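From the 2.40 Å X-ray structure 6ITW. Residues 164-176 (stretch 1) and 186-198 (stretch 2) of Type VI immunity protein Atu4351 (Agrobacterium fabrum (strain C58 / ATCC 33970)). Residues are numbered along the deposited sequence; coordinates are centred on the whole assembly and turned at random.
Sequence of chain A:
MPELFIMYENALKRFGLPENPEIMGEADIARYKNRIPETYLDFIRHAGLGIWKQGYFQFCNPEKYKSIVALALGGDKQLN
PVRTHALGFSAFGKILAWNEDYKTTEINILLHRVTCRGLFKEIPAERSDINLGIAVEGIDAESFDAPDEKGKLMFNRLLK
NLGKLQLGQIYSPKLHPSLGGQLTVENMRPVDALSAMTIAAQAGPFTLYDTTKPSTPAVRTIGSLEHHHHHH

Stretch 1, residues 164-176: KLQLGQIYSPKLH
Stretch 2, residues 186-198: ENMRPVDALSAMT

Residues 169-173 and 188-192 form two neighbouring antiparallel strands, with an angle of 140° between their N-to-C directions and a closest axis approach of 4.3 Å. The non-hydrogen-bonded pairs are Q169-D192, Y171-P190 and P173-M188, CA to CA 4.5, 4.6 and 4.3 Å. I170-V191 and S172-R189 are the hydrogen-bonded pairs, at 5.7 and 5.4 Å between CA atoms. The contact buries 820 Å², both sides summed.

L165 (chi1 m, chi2 t) reaches P190, CD2 to CB 4.2 Å. Q166 to Q169 is a type II turn, closed by Q169 N to Q166 O at 2.9 Å. The Q169 side chain (m, t, chi3 -44°) folds back, and its OE1 accepts from Q166 N at 3.0 Å. G168 has phi/psi 90/9. A CB there would jam against the preceding carbonyl O, so the backbone calls for glycine.

G168 O accepts from A193 N at 2.9 Å, linking the turn to the first residue of helix 193-198. A water donates to G168 O (2.8 Å) and D192 OD1 (3.2 Å) and accepts from L194 N (2.8 Å). D192 (chi1 t) caps this helix: its OD2 accepts from S195 N at 2.9 Å.

I170 (p, t; phi/psi -140/165) and V191 exchange two backbone hydrogen bonds: I170 N to V191 O and V191 N to I170 O, both 3.0 Å. The I170 side chain shares a sheet face with V191, S172 and R189. Its CG2 lies 3.9 Å from A193 CB and 4.3 Å from M197 CE, so it packs against the helix as well as the strand.

Y171 (m, chi2 -56°) points to the other face, with P190, P173 and M188. Its ring lies oblique to P190 CA, 4.3 Å from CD1. M188 is selenomethionine, all three chi angles m; its CE approaches Y171 CB at 4.3 Å and its SE approaches P173 CB at 3.9 Å.

S172 (t; -140/145) repeats this pair of hydrogen bonds with R189: S172 N to R189 O 2.9 Å, R189 N to S172 O 2.8 Å. S172 CB meets V191 CG2 at 3.5 Å. P173 (-71/136, C-gamma endo) has no N-H to donate; its CA lies 3.2 Å from N187 O, a CA-H...O contact.

K174 N donates to N187 O at 2.6 Å. K174 CB lies over one face of the R189 guanidinium. N187 (chi1 t, chi2 40°) brackets the L175 backbone: OD1 accepts from L175 N at 3.1 Å, and ND2 donates to L175 O at 2.7 Å.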

# COMPACT_ATOMS: atom_id res chain seq x y z
N LYS A 164 9.00 2.64 17.13
CA LYS A 164 7.81 2.87 16.31
C LYS A 164 8.14 3.74 15.10
O LYS A 164 8.93 4.69 15.19
CB LYS A 164 6.73 3.53 17.16
CG LYS A 164 5.39 3.68 16.48
CD LYS A 164 4.28 3.87 17.50
CE LYS A 164 4.39 5.19 18.24
NZ LYS A 164 3.36 5.21 19.31
N LEU A 165 7.52 3.42 13.97
CA LEU A 165 7.69 4.28 12.80
C LEU A 165 7.00 5.63 13.03
O LEU A 165 5.89 5.69 13.58
CB LEU A 165 7.13 3.62 11.54
CG LEU A 165 7.86 2.39 10.98
CD1 LEU A 165 6.98 1.70 9.96
CD2 LEU A 165 9.23 2.76 10.37
N GLN A 166 7.67 6.70 12.62
CA GLN A 166 7.05 8.00 12.48
C GLN A 166 6.29 8.09 11.15
O GLN A 166 6.65 7.44 10.16
CB GLN A 166 8.11 9.11 12.54
CG GLN A 166 8.70 9.29 13.95
CD GLN A 166 10.16 9.73 13.95
OE1 GLN A 166 10.56 10.60 13.16
NE2 GLN A 166 10.97 9.13 14.84
N LEU A 167 5.23 8.91 11.13
CA LEU A 167 4.43 9.05 9.92
C LEU A 167 5.34 9.44 8.76
O LEU A 167 6.14 10.37 8.87
CB LEU A 167 3.33 10.11 10.10
CG LEU A 167 2.27 10.16 8.97
CD1 LEU A 167 1.25 9.03 9.11
CD2 LEU A 167 1.56 11.50 8.87
N GLY A 168 5.25 8.70 7.66
CA GLY A 168 6.11 8.93 6.53
C GLY A 168 7.41 8.14 6.53
O GLY A 168 8.26 8.41 5.68
N GLN A 169 7.58 7.18 7.44
CA GLN A 169 8.67 6.22 7.38
C GLN A 169 8.17 4.79 7.20
O GLN A 169 7.00 4.49 7.47
CB GLN A 169 9.52 6.23 8.64
CG GLN A 169 10.16 7.53 8.98
CD GLN A 169 10.88 7.39 10.30
OE1 GLN A 169 10.33 6.82 11.26
NE2 GLN A 169 12.12 7.87 10.36
N ILE A 170 9.08 3.90 6.78
CA ILE A 170 8.86 2.46 6.70
C ILE A 170 10.13 1.75 7.17
O ILE A 170 11.20 2.34 7.25
CB ILE A 170 8.48 1.97 5.28
CG1 ILE A 170 9.58 2.36 4.28
CG2 ILE A 170 7.14 2.53 4.82
CD1 ILE A 170 9.39 1.75 2.86
N TYR A 171 10.00 0.45 7.45
CA TYR A 171 11.16 -0.42 7.63
C TYR A 171 11.61 -0.92 6.26
O TYR A 171 10.80 -1.42 5.48
CB TYR A 171 10.86 -1.62 8.52
CG TYR A 171 10.32 -1.26 9.89
CD1 TYR A 171 11.03 -0.41 10.74
CD2 TYR A 171 9.10 -1.77 10.34
CE1 TYR A 171 10.54 -0.08 12.00
CE2 TYR A 171 8.60 -1.45 11.61
CZ TYR A 171 9.33 -0.61 12.43
OH TYR A 171 8.84 -0.29 13.68
N SER A 172 12.90 -0.78 5.98
CA SER A 172 13.47 -1.05 4.68
C SER A 172 14.82 -1.75 4.86
O SER A 172 15.56 -1.44 5.81
CB SER A 172 13.67 0.26 3.90
OG SER A 172 14.15 0.04 2.57
N PRO A 173 15.17 -2.66 3.96
CA PRO A 173 16.48 -3.31 4.09
C PRO A 173 17.59 -2.33 3.77
O PRO A 173 17.50 -1.53 2.83
CB PRO A 173 16.42 -4.47 3.09
CG PRO A 173 15.38 -4.07 2.09
CD PRO A 173 14.43 -3.11 2.77
N LYS A 174 18.63 -2.36 4.61
CA LYS A 174 19.81 -1.53 4.38
C LYS A 174 20.51 -1.95 3.09
O LYS A 174 20.73 -1.12 2.20
CB LYS A 174 20.76 -1.66 5.58
CG LYS A 174 22.07 -0.87 5.42
CD LYS A 174 23.26 -1.65 5.99
CE LYS A 174 24.19 -0.77 6.84
NZ LYS A 174 24.58 0.50 6.15
N LEU A 175 20.86 -3.23 2.97
CA LEU A 175 21.39 -3.82 1.74
C LEU A 175 20.29 -4.67 1.10
O LEU A 175 19.87 -5.67 1.68
CB LEU A 175 22.61 -4.68 2.04
CG LEU A 175 23.15 -5.38 0.79
CD1 LEU A 175 23.34 -4.35 -0.32
CD2 LEU A 175 24.45 -6.13 1.09
N HIS A 176 19.86 -4.29 -0.10
CA HIS A 176 18.69 -4.96 -0.66
C HIS A 176 19.02 -6.42 -1.03
O HIS A 176 20.11 -6.70 -1.54
CB HIS A 176 18.15 -4.23 -1.90
CG HIS A 176 16.78 -4.70 -2.30
ND1 HIS A 176 16.57 -5.82 -3.07
CD2 HIS A 176 15.54 -4.24 -1.96
CE1 HIS A 176 15.27 -6.02 -3.22
NE2 HIS A 176 14.62 -5.07 -2.56
N GLU A 186 18.01 -7.97 11.23
CA GLU A 186 19.27 -7.26 11.42
C GLU A 186 19.57 -6.31 10.27
O GLU A 186 20.24 -5.29 10.47
CB GLU A 186 20.43 -8.25 11.59
CG GLU A 186 20.39 -9.11 12.86
CD GLU A 186 19.39 -10.29 12.78
OE1 GLU A 186 18.82 -10.55 11.69
OE2 GLU A 186 19.16 -10.94 13.83
N ASN A 187 19.09 -6.61 9.06
CA ASN A 187 19.36 -5.79 7.89
C ASN A 187 18.28 -4.73 7.65
O ASN A 187 18.35 -3.98 6.66
CB ASN A 187 19.53 -6.70 6.66
CG ASN A 187 19.98 -5.96 5.41
OD1 ASN A 187 20.82 -5.06 5.45
ND2 ASN A 187 19.39 -6.33 4.26
N MSE A 188 17.28 -4.64 8.52
CA MSE A 188 16.21 -3.66 8.36
C MSE A 188 16.49 -2.35 9.14
O MSE A 188 17.05 -2.38 10.24
CB MSE A 188 14.89 -4.29 8.82
CG MSE A 188 14.55 -5.63 8.17
SE MSE A 188 14.33 -5.52 6.22
CE MSE A 188 12.54 -4.72 6.13
N ARG A 189 16.09 -1.21 8.58
CA ARG A 189 16.26 0.09 9.21
C ARG A 189 15.04 0.95 8.95
O ARG A 189 14.38 0.82 7.91
CB ARG A 189 17.49 0.84 8.66
CG ARG A 189 18.77 0.10 8.70
CD ARG A 189 19.34 0.06 10.10
NE ARG A 189 20.76 -0.25 10.00
CZ ARG A 189 21.23 -1.49 9.94
NH1 ARG A 189 20.37 -2.51 10.00
NH2 ARG A 189 22.54 -1.72 9.84
N PRO A 190 14.72 1.87 9.87
CA PRO A 190 13.65 2.85 9.60
C PRO A 190 14.17 3.96 8.69
O PRO A 190 15.26 4.50 8.91
CB PRO A 190 13.30 3.40 10.99
CG PRO A 190 14.58 3.21 11.81
CD PRO A 190 15.33 2.04 11.20
N VAL A 191 13.42 4.26 7.62
CA VAL A 191 13.86 5.23 6.61
C VAL A 191 12.66 6.06 6.14
O VAL A 191 11.50 5.69 6.32
CB VAL A 191 14.52 4.56 5.36
CG1 VAL A 191 15.76 3.80 5.72
CG2 VAL A 191 13.52 3.65 4.67
N ASP A 192 12.97 7.18 5.50
CA ASP A 192 11.98 7.99 4.82
C ASP A 192 11.28 7.17 3.73
O ASP A 192 11.94 6.62 2.84
CB ASP A 192 12.66 9.21 4.21
CG ASP A 192 11.70 10.08 3.45
OD1 ASP A 192 10.77 10.61 4.07
OD2 ASP A 192 11.87 10.23 2.22
N ALA A 193 9.95 7.09 3.79
CA ALA A 193 9.22 6.21 2.87
C ALA A 193 9.30 6.71 1.43
O ALA A 193 9.57 5.92 0.51
CB ALA A 193 7.76 6.08 3.31
N LEU A 194 9.07 8.01 1.20
CA LEU A 194 9.05 8.51 -0.17
C LEU A 194 10.40 8.32 -0.86
O LEU A 194 10.45 7.91 -2.03
CB LEU A 194 8.65 9.99 -0.19
CG LEU A 194 8.55 10.61 -1.60
CD1 LEU A 194 7.49 9.88 -2.44
CD2 LEU A 194 8.26 12.11 -1.53
N SER A 195 11.50 8.61 -0.16
CA SER A 195 12.83 8.41 -0.72
C SER A 195 13.09 6.94 -1.02
O SER A 195 13.51 6.60 -2.14
CB SER A 195 13.91 8.91 0.25
OG SER A 195 13.85 10.31 0.37
N ALA A 196 12.91 6.08 -0.01
CA ALA A 196 13.15 4.65 -0.19
C ALA A 196 12.28 4.08 -1.30
O ALA A 196 12.76 3.34 -2.16
CB ALA A 196 12.90 3.92 1.13
N MSE A 197 10.99 4.45 -1.32
CA MSE A 197 10.09 3.94 -2.36
C MSE A 197 10.49 4.47 -3.73
O MSE A 197 10.30 3.79 -4.73
CB MSE A 197 8.64 4.33 -2.07
CG MSE A 197 8.04 3.71 -0.80
SE MSE A 197 6.33 4.57 -0.49
CE MSE A 197 5.63 3.28 0.82
N THR A 198 11.03 5.69 -3.77
CA THR A 198 11.50 6.23 -5.04
C THR A 198 12.63 5.37 -5.61
O THR A 198 12.70 5.14 -6.82
CB THR A 198 11.92 7.68 -4.88
OG1 THR A 198 10.78 8.46 -4.47
CG2 THR A 198 12.47 8.25 -6.19
O HOH W 1 7.89 9.63 3.22